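Local coordinates for putative type VI secretion protein (Escherichia coli, PDB 6SKI) that probably acts as a phospholipase effector toxin that the type VI secretion system delivers by loading it on the VgrG spike, at residues T159-A164 against A203-N208; R209-D214 against R272-K277; V238-L243 against L425-E430. One frame throughout, in Å; residues are numbered along the deposited sequence.

Interaction 1: T159-A164 against A203-N208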
loop_
_atom_site.group_PDB
_atom_site.type_symbol
_atom_site.label_atom_id
_atom_site.label_comp_id
_atom_site.label_asym_id
_atom_site.label_seq_id
_atom_site.Cartn_x
_atom_site.Cartn_y
_atom_site.Cartn_z
ATOM N N THR A 159 0.222 -7.688 10.130
ATOM C CA THR A 159 -1.030 -7.260 10.740
ATOM C C THR A 159 -2.049 -6.864 9.681
ATOM O O THR A 159 -3.250 -7.110 9.847
ATOM C CB THR A 159 -0.762 -6.099 11.700
ATOM O OG1 THR A 159 -0.072 -6.591 12.854
ATOM C CG2 THR A 159 -2.057 -5.440 12.142
ATOM N N LYS A 160 -1.588 -6.287 8.573
ATOM C CA LYS A 160 -2.501 -5.922 7.501
ATOM C C LYS A 160 -2.990 -7.152 6.755
ATOM O O LYS A 160 -4.133 -7.187 6.300
ATOM C CB LYS A 160 -1.832 -4.934 6.550
ATOM C CG LYS A 160 -1.749 -3.534 7.121
ATOM C CD LYS A 160 -3.061 -2.799 6.980
ATOM C CE LYS A 160 -3.137 -1.630 7.934
ATOM N NZ LYS A 160 -4.467 -0.975 7.889
ATOM N N THR A 161 -2.149 -8.178 6.625
ATOM C CA THR A 161 -2.654 -9.427 6.055
ATOM C C THR A 161 -3.691 -10.082 6.966
ATOM O O THR A 161 -4.660 -10.680 6.479
ATOM C CB THR A 161 -1.505 -10.387 5.759
ATOM O OG1 THR A 161 -0.895 -10.805 6.983
ATOM C CG2 THR A 161 -0.479 -9.714 4.874
ATOM N N ASP A 162 -3.542 -9.934 8.281
ATOM C CA ASP A 162 -4.558 -10.451 9.197
ATOM C C ASP A 162 -5.865 -9.670 9.078
ATOM O O ASP A 162 -6.959 -10.257 9.027
ATOM C CB ASP A 162 -4.038 -10.386 10.632
ATOM C CG ASP A 162 -2.968 -11.417 10.911
ATOM O OD1 ASP A 162 -2.259 -11.811 9.963
ATOM O OD2 ASP A 162 -2.829 -11.831 12.081
ATOM N N GLU A 163 -5.761 -8.341 9.024
ATOM C CA GLU A 163 -6.930 -7.516 8.753
ATOM C C GLU A 163 -7.556 -7.887 7.419
ATOM O O GLU A 163 -8.779 -7.836 7.268
ATOM C CB GLU A 163 -6.539 -6.037 8.776
ATOM C CG GLU A 163 -7.485 -5.125 8.014
ATOM C CD GLU A 163 -7.244 -3.658 8.301
ATOM O OE1 GLU A 163 -7.829 -2.809 7.595
ATOM O OE2 GLU A 163 -6.469 -3.353 9.231
ATOM N N ALA A 164 -6.733 -8.289 6.452
ATOM C CA ALA A 164 -7.251 -8.742 5.171
ATOM C C ALA A 164 -8.045 -10.026 5.323
ATOM O O ALA A 164 -9.042 -10.223 4.631
ATOM C CB ALA A 164 -6.108 -8.938 4.179
ATOM N N ALA A 203 0.734 -7.139 0.177
ATOM C CA ALA A 203 0.152 -7.955 -0.877
ATOM C C ALA A 203 1.022 -9.166 -1.140
ATOM O O ALA A 203 0.535 -10.303 -1.123
ATOM C CB ALA A 203 -0.034 -7.140 -2.153
ATOM N N ARG A 204 2.328 -8.946 -1.283
ATOM C CA ARG A 204 3.222 -10.069 -1.506
ATOM C C ARG A 204 3.140 -11.041 -0.346
ATOM O O ARG A 204 2.965 -12.248 -0.554
ATOM C CB ARG A 204 4.644 -9.558 -1.715
ATOM C CG ARG A 204 4.783 -8.742 -2.984
ATOM C CD ARG A 204 6.028 -7.891 -2.982
ATOM N NE ARG A 204 7.245 -8.675 -3.121
ATOM C CZ ARG A 204 8.335 -8.241 -3.738
ATOM N NH1 ARG A 204 8.350 -7.032 -4.273
ATOM N NH2 ARG A 204 9.405 -9.012 -3.826
ATOM N N HIS A 205 3.142 -10.519 0.883
ATOM C CA HIS A 205 2.999 -11.394 2.036
ATOM C C HIS A 205 1.706 -12.183 1.943
ATOM O O HIS A 205 1.713 -13.412 2.083
ATOM C CB HIS A 205 3.050 -10.580 3.328
ATOM C CG HIS A 205 3.187 -11.417 4.561
ATOM N ND1 HIS A 205 2.223 -11.459 5.542
ATOM C CD2 HIS A 205 4.171 -12.254 4.965
ATOM C CE1 HIS A 205 2.608 -12.281 6.502
ATOM N NE2 HIS A 205 3.789 -12.773 6.177
ATOM N N PHE A 206 0.603 -11.504 1.623
ATOM C CA PHE A 206 -0.663 -12.209 1.494
ATOM C C PHE A 206 -0.553 -13.313 0.459
ATOM O O PHE A 206 -0.950 -14.456 0.718
ATOM C CB PHE A 206 -1.778 -11.233 1.131
ATOM C CG PHE A 206 -3.127 -11.875 1.015
ATOM C CD1 PHE A 206 -3.936 -12.021 2.122
ATOM C CD2 PHE A 206 -3.583 -12.333 -0.206
ATOM C CE1 PHE A 206 -5.172 -12.613 2.011
ATOM C CE2 PHE A 206 -4.814 -12.924 -0.319
ATOM C CZ PHE A 206 -5.610 -13.065 0.787
ATOM N N ALA A 207 0.050 -13.010 -0.693
ATOM C CA ALA A 207 0.158 -14.023 -1.730
ATOM C C ALA A 207 0.924 -15.228 -1.213
ATOM O O ALA A 207 0.526 -16.374 -1.451
ATOM C CB ALA A 207 0.829 -13.442 -2.970
ATOM N N ASN A 208 1.979 -14.985 -0.435
ATOM C CA ASN A 208 2.751 -16.099 0.091
ATOM C C ASN A 208 1.920 -16.910 1.070
ATOM O O ASN A 208 1.973 -18.145 1.063
ATOM C CB ASN A 208 4.032 -15.587 0.740
ATOM C CG ASN A 208 5.102 -15.264 -0.276
ATOM O OD1 ASN A 208 5.668 -14.176 -0.274
ATOM N ND2 ASN A 208 5.381 -16.212 -1.159
#

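Interaction 2: R209-D214 against R272-K277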
loop_
_atom_site.group_PDB
_atom_site.type_symbol
_atom_site.label_atom_id
_atom_site.label_comp_id
_atom_site.label_asym_id
_atom_site.label_seq_id
_atom_site.Cartn_x
_atom_site.Cartn_y
_atom_site.Cartn_z
ATOM N N ARG A 209 1.111 -16.236 1.887
ATOM C CA ARG A 209 0.218 -16.956 2.784
ATOM C C ARG A 209 -0.773 -17.799 1.998
ATOM O O ARG A 209 -1.196 -18.862 2.459
ATOM C CB ARG A 209 -0.508 -15.976 3.700
ATOM C CG ARG A 209 0.417 -15.221 4.625
ATOM C CD ARG A 209 -0.345 -14.295 5.542
ATOM N NE ARG A 209 -1.195 -15.032 6.469
ATOM C CZ ARG A 209 -1.617 -14.552 7.632
ATOM N NH1 ARG A 209 -1.268 -13.335 8.015
ATOM N NH2 ARG A 209 -2.389 -15.290 8.413
ATOM N N VAL A 210 -1.159 -17.341 0.806
ATOM C CA VAL A 210 -2.031 -18.159 -0.026
ATOM C C VAL A 210 -1.236 -19.293 -0.651
ATOM O O VAL A 210 -1.748 -20.402 -0.838
ATOM C CB VAL A 210 -2.729 -17.292 -1.088
ATOM C CG1 VAL A 210 -3.548 -18.155 -2.024
ATOM C CG2 VAL A 210 -3.601 -16.252 -0.423
ATOM N N MET A 211 0.036 -19.045 -0.963
ATOM C CA MET A 211 0.864 -20.093 -1.543
ATOM C C MET A 211 1.197 -21.158 -0.510
ATOM O O MET A 211 1.203 -22.353 -0.823
ATOM C CB MET A 211 2.141 -19.486 -2.119
ATOM C CG MET A 211 2.801 -20.313 -3.194
ATOM S SD MET A 211 4.493 -19.773 -3.474
ATOM C CE MET A 211 5.032 -20.974 -4.684
ATOM N N GLU A 212 1.461 -20.741 0.724
ATOM C CA GLU A 212 1.698 -21.655 1.830
ATOM C C GLU A 212 0.421 -22.298 2.343
ATOM O O GLU A 212 0.492 -23.125 3.258
ATOM C CB GLU A 212 2.385 -20.912 2.972
ATOM C CG GLU A 212 3.852 -20.644 2.732
ATOM C CD GLU A 212 4.351 -19.441 3.501
ATOM O OE1 GLU A 212 5.382 -18.865 3.096
ATOM O OE2 GLU A 212 3.709 -19.066 4.504
ATOM N N GLN A 213 -0.728 -21.943 1.774
ATOM C CA GLN A 213 -2.032 -22.433 2.209
ATOM C C GLN A 213 -2.206 -22.231 3.712
ATOM O O GLN A 213 -2.386 -23.170 4.486
ATOM C CB GLN A 213 -2.228 -23.892 1.803
ATOM C CG GLN A 213 -2.276 -24.074 0.301
ATOM C CD GLN A 213 -3.597 -23.628 -0.286
ATOM O OE1 GLN A 213 -3.638 -22.918 -1.288
ATOM N NE2 GLN A 213 -4.687 -24.044 0.339
ATOM N N ASP A 214 -2.130 -20.967 4.107
ATOM C CA ASP A 214 -2.256 -20.601 5.507
ATOM C C ASP A 214 -3.618 -21.038 6.037
ATOM O O ASP A 214 -4.641 -20.777 5.390
ATOM C CB ASP A 214 -2.081 -19.094 5.671
ATOM C CG ASP A 214 -1.684 -18.703 7.076
ATOM O OD1 ASP A 214 -2.570 -18.634 7.951
ATOM O OD2 ASP A 214 -0.484 -18.456 7.305
ATOM N N ARG A 272 7.669 -16.868 -5.767
ATOM C CA ARG A 272 8.100 -18.043 -6.501
ATOM C C ARG A 272 7.133 -18.309 -7.648
ATOM O O ARG A 272 6.002 -17.824 -7.643
ATOM C CB ARG A 272 8.213 -19.219 -5.534
ATOM C CG ARG A 272 9.337 -19.034 -4.525
ATOM C CD ARG A 272 9.343 -20.101 -3.446
ATOM N NE ARG A 272 8.096 -20.147 -2.692
ATOM C CZ ARG A 272 7.511 -21.270 -2.292
ATOM N NH1 ARG A 272 8.062 -22.442 -2.576
ATOM N NH2 ARG A 272 6.376 -21.223 -1.607
ATOM N N PRO A 273 7.551 -19.080 -8.660
ATOM C CA PRO A 273 6.756 -19.168 -9.898
ATOM C C PRO A 273 5.330 -19.658 -9.718
ATOM O O PRO A 273 4.564 -19.624 -10.687
ATOM C CB PRO A 273 7.568 -20.145 -10.757
ATOM C CG PRO A 273 8.958 -19.953 -10.278
ATOM C CD PRO A 273 8.816 -19.822 -8.794
ATOM N N SER A 274 4.943 -20.107 -8.527
ATOM C CA SER A 274 3.579 -20.552 -8.280
ATOM C C SER A 274 2.848 -19.652 -7.293
ATOM O O SER A 274 1.788 -20.037 -6.788
ATOM C CB SER A 274 3.574 -21.997 -7.776
ATOM O OG SER A 274 2.515 -22.212 -6.861
ATOM N N VAL A 275 3.388 -18.466 -7.005
ATOM C CA VAL A 275 2.734 -17.565 -6.064
ATOM C C VAL A 275 1.446 -17.017 -6.657
ATOM O O VAL A 275 0.514 -16.673 -5.923
ATOM C CB VAL A 275 3.699 -16.440 -5.647
ATOM C CG1 VAL A 275 3.863 -15.422 -6.761
ATOM C CG2 VAL A 275 3.222 -15.778 -4.374
ATOM N N ALA A 276 1.366 -16.939 -7.982
ATOM C CA ALA A 276 0.196 -16.422 -8.676
ATOM C C ALA A 276 0.306 -16.826 -10.135
ATOM O O ALA A 276 1.368 -17.230 -10.609
ATOM C CB ALA A 276 0.080 -14.903 -8.538
ATOM N N LYS A 277 -0.813 -16.715 -10.846
ATOM C CA LYS A 277 -0.804 -17.059 -12.261
ATOM C C LYS A 277 -0.180 -15.945 -13.090
ATOM O O LYS A 277 0.597 -16.210 -14.012
ATOM C CB LYS A 277 -2.222 -17.381 -12.731
ATOM C CG LYS A 277 -2.880 -18.467 -11.898
ATOM C CD LYS A 277 -4.138 -19.011 -12.547
ATOM C CE LYS A 277 -5.384 -18.345 -11.990
ATOM N NZ LYS A 277 -5.798 -18.925 -10.683
#

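Interaction 3: V238-L243 against L425-E430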
loop_
_atom_site.group_PDB
_atom_site.type_symbol
_atom_site.label_atom_id
_atom_site.label_comp_id
_atom_site.label_asym_id
_atom_site.label_seq_id
_atom_site.Cartn_x
_atom_site.Cartn_y
_atom_site.Cartn_z
ATOM N N VAL A 238 -4.192 -17.451 -5.955
ATOM C CA VAL A 238 -4.014 -16.072 -6.393
ATOM C C VAL A 238 -3.961 -16.057 -7.913
ATOM O O VAL A 238 -3.138 -16.752 -8.520
ATOM C CB VAL A 238 -2.752 -15.440 -5.790
ATOM C CG1 VAL A 238 -2.579 -14.027 -6.309
ATOM C CG2 VAL A 238 -2.838 -15.428 -4.284
ATOM N N ARG A 239 -4.846 -15.274 -8.530
ATOM C CA ARG A 239 -4.867 -15.156 -9.983
ATOM C C ARG A 239 -3.911 -14.075 -10.469
ATOM O O ARG A 239 -3.028 -14.335 -11.290
ATOM C CB ARG A 239 -6.289 -14.873 -10.470
ATOM C CG ARG A 239 -6.448 -14.987 -11.971
ATOM C CD ARG A 239 -7.866 -14.702 -12.412
ATOM N NE ARG A 239 -8.428 -13.530 -11.753
ATOM C CZ ARG A 239 -9.652 -13.073 -11.978
ATOM N NH1 ARG A 239 -10.437 -13.687 -12.848
ATOM N NH2 ARG A 239 -10.090 -12.000 -11.340
ATOM N N PHE A 240 -4.078 -12.851 -9.975
ATOM C CA PHE A 240 -3.252 -11.724 -10.385
ATOM C C PHE A 240 -2.701 -11.012 -9.163
ATOM O O PHE A 240 -3.444 -10.720 -8.222
ATOM C CB PHE A 240 -4.039 -10.737 -11.248
ATOM C CG PHE A 240 -3.229 -9.558 -11.704
ATOM C CD1 PHE A 240 -2.225 -9.713 -12.636
ATOM C CD2 PHE A 240 -3.467 -8.299 -11.191
ATOM C CE1 PHE A 240 -1.482 -8.637 -13.053
ATOM C CE2 PHE A 240 -2.723 -7.221 -11.607
ATOM C CZ PHE A 240 -1.729 -7.392 -12.536
ATOM N N LEU A 241 -1.401 -10.739 -9.181
ATOM C CA LEU A 241 -0.734 -9.943 -8.158
ATOM C C LEU A 241 -0.315 -8.625 -8.793
ATOM O O LEU A 241 0.567 -8.600 -9.657
ATOM C CB LEU A 241 0.468 -10.689 -7.586
ATOM C CG LEU A 241 1.118 -10.126 -6.325
ATOM C CD1 LEU A 241 0.115 -10.028 -5.207
ATOM C CD2 LEU A 241 2.287 -10.994 -5.911
ATOM N N GLY A 242 -0.946 -7.535 -8.372
ATOM C CA GLY A 242 -0.625 -6.234 -8.917
ATOM C C GLY A 242 0.051 -5.339 -7.905
ATOM O O GLY A 242 -0.565 -4.933 -6.918
ATOM N N LEU A 243 1.318 -5.019 -8.139
ATOM C CA LEU A 243 2.123 -4.256 -7.200
ATOM C C LEU A 243 2.509 -2.930 -7.833
ATOM O O LEU A 243 2.840 -2.875 -9.019
ATOM C CB LEU A 243 3.375 -5.032 -6.808
ATOM C CG LEU A 243 3.158 -6.503 -6.462
ATOM C CD1 LEU A 243 4.476 -7.243 -6.485
ATOM C CD2 LEU A 243 2.472 -6.651 -5.119
ATOM N N LEU A 425 -4.332 -1.601 -15.056
ATOM C CA LEU A 425 -5.604 -2.122 -15.540
ATOM C C LEU A 425 -5.397 -3.030 -16.738
ATOM O O LEU A 425 -6.038 -4.078 -16.846
ATOM C CB LEU A 425 -6.543 -0.974 -15.907
ATOM C CG LEU A 425 -7.198 -0.173 -14.787
ATOM C CD1 LEU A 425 -7.687 1.158 -15.318
ATOM C CD2 LEU A 425 -8.338 -0.949 -14.187
ATOM N N ASP A 426 -4.501 -2.645 -17.648
ATOM C CA ASP A 426 -4.213 -3.489 -18.800
ATOM C C ASP A 426 -3.604 -4.813 -18.367
ATOM O O ASP A 426 -3.992 -5.876 -18.867
ATOM C CB ASP A 426 -3.280 -2.753 -19.759
ATOM C CG ASP A 426 -3.098 -3.483 -21.069
ATOM O OD1 ASP A 426 -4.082 -4.060 -21.571
ATOM O OD2 ASP A 426 -1.968 -3.479 -21.599
ATOM N N ALA A 427 -2.665 -4.772 -17.420
ATOM C CA ALA A 427 -2.051 -6.005 -16.939
ATOM C C ALA A 427 -3.082 -6.919 -16.290
ATOM O O ALA A 427 -3.134 -8.123 -16.574
ATOM C CB ALA A 427 -0.933 -5.678 -15.953
ATOM N N ALA A 428 -3.924 -6.358 -15.421
ATOM C CA ALA A 428 -4.917 -7.168 -14.730
ATOM C C ALA A 428 -5.943 -7.734 -15.701
ATOM O O ALA A 428 -6.333 -8.900 -15.590
ATOM C CB ALA A 428 -5.597 -6.342 -13.643
ATOM N N GLN A 429 -6.387 -6.928 -16.666
ATOM C CA GLN A 429 -7.343 -7.409 -17.654
ATOM C C GLN A 429 -6.742 -8.498 -18.526
ATOM O O GLN A 429 -7.459 -9.401 -18.969
ATOM C CB GLN A 429 -7.832 -6.240 -18.505
ATOM C CG GLN A 429 -8.908 -5.413 -17.830
ATOM C CD GLN A 429 -9.042 -4.029 -18.427
ATOM O OE1 GLN A 429 -8.407 -3.711 -19.431
ATOM N NE2 GLN A 429 -9.867 -3.195 -17.808
ATOM N N GLU A 430 -5.436 -8.433 -18.793
ATOM C CA GLU A 430 -4.777 -9.557 -19.446
ATOM C C GLU A 430 -4.804 -10.793 -18.560
ATOM O O GLU A 430 -5.007 -11.909 -19.048
ATOM C CB GLU A 430 -3.339 -9.201 -19.808
ATOM C CG GLU A 430 -3.173 -8.573 -21.174
ATOM C CD GLU A 430 -1.721 -8.325 -21.514
ATOM O OE1 GLU A 430 -1.446 -7.422 -22.331
ATOM O OE2 GLU A 430 -0.853 -9.029 -20.961
#

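Interaction 1: T159-A164 against A203-N208
Thr-161 and Ala-164 of helix 156-178 pack on His-205 and Phe-206 of helix 198-211, two helices on one face of the central sheet of an alpha/beta-hydrolase domain. The local axes pass 9.3 Å apart and cross at -62°. Thr-161 makes the larger part of its helix's side. Its methyl CG2 meets the edge of the imidazole, 3.3 Å from His-205 ND1, and also lies 3.9 Å from the backbone N of Phe-206. The hydroxyl sits between its own backbone N and carbonyl carbon (chi1 66°). From there OG1 lies in the plane of the imidazole and takes a weak hydrogen bond from His-205 ND1, 3.5 Å from Thr-161 OG1. Its stronger partner is Val-158 O, one turn back in its own helix. His-205 NE2 has a weak hydrogen bond to Gly-266 O, and the weak bonds at ND1 and NE2 may both steady the ring. Helix 198-211 directly follows Ser-197, probably the nucleophile of a Ser-His-Asp triad, and is therefore consistent with the helix after the nucleophile elbow in this fold. One turn along from Thr-161, Ala-164 CB touches the ring of Phe-206 at an oblique angle, 4.3 Å from Phe-206 CD1. With CG anti to the backbone N (chi1 -178°), the phenyl reaches to helix 156-178. Met-165 and Ile-168 of that helix also touch the ring, and Phe-191 of strand 184-195 meets it edge to face. Ala-164 CB in turn rests on Phe-43 and Ile-128, side chains of the sheet below.

Interaction 2: R209-D214 against R272-K277
Met-211 reaches from the end of helix 198-211 to Arg-272, Ser-274 and Val-275 in the loop before strand 278-284. The contact is mainly van der Waals. The Met-211 chain is fully extended, with CG anti to the backbone N (chi1 -157°), and this carries the thioether across to the loop. Met-211 SD lies 4.1 Å from Val-275 CB, on the more buried side. Met-211 CE lies 3.6 Å from Ser-274 OG. Further back, Met-211 CG is 3.7 Å from Ser-274 O.

A second kind of contact is that of the thioether with a flat cation. The Arg-272 chain bends at chi3 (-59°) and brings its guanidinium over the end of Met-211. Met-211 CE sits over one face, 3.3 Å above the plane and displaced toward the rim, and Met-211 SD is 3.6 Å from Arg-272 CZ. No hydrogen bond joins the two segments.

Charges act at the margins. Glu-212 OE1 is 5.4 Å from Arg-272 NH2, too far for an ion pair, although the opposite charges may attract. The other oxygen of Glu-212 pairs with Lys-268. Arg-209 NH2 makes a long, weak salt bridge to Asp-214 OD1 within its own segment.

Backbone bonds shape both sides. Val-275 N bonds Arg-272 O at 2.8 Å and closes a type I beta turn with Pro-273 at its second position. On the helix side, Asp-214 N bonds Arg-209 O, Gln-213 N bonds Val-210 O weakly, and Gln-213 has positive phi (52°). This is a Schellman motif at a helix C-terminus, followed at once by Asp-214 as N-cap of helix 215-225.

Interaction 3: V238-L243 against L425-E430
Phe-240 of strand 237-243 meets Ala-427 and Ala-428 of helix 416-431 and alone makes the strand's side of the contact. Before it in the strand, Val-238 packs on Val-210 of helix 198-211, and Arg-239 forms a salt bridge with Asp-192 of the adjoining strand. At Phe-240 the side chain turns to helix 416-431. CG is anti to the backbone N (chi1 -180°), which sends the ring out from the sheet. One ring face lies flat against the helix. Ala-428 CA stands over its centre as a CH-pi contact, 3.8 Å from the centroid of the Phe-240 ring and 10° off the normal. Ala-428 CB lies 3.6 Å from Phe-240 CE2. Ala-427 CB comes obliquely to the far end of the ring, 3.9 Å from Phe-240 CZ. Small alanines thus let the helix backbone come close to the phenyl.

Leu-241 turns the other way, to Ala-207. Gly-242 lies beside the phenyl, and Gly-242 CA is 3.6 Å from Phe-240 CE2. Leu-243 again faces helix 198-211, at Ala-203 and Arg-204. Strand 237-243 runs parallel between strands 184-195 and 278-284, with helix 198-211 on one face and helix 416-431 on the other. Phe-194 and Phe-280, from the two flanking strands, also pack on the Phe-240 ring. Beyond the helix, Asp-426 and Glu-430 form salt bridges with Arg-466 of helix 452-466.

How the interactions relate
The three contacts form layers through the hydrolase domain. Interactions 1 and 3 lie on opposite faces of the sheet, and their centres are about 17 Å apart. Interaction 2 joins the C-terminal end of helix 198-211 to the loop before strand 278-284. Its centre is about 12 Å from that of interaction 1 and 15 Å from that of interaction 3. Interactions 1 and 2 share helix 198-211 and are linked by a salt bridge, Asp-162 to Arg-209. Interaction 1 closes along the chain before the others open. The segments of interactions 2 and 3 alternate, and Lys-277 probably hydrogen-bonds Val-238. Strand 237-243 is one of the strands after which the probable triad residues follow.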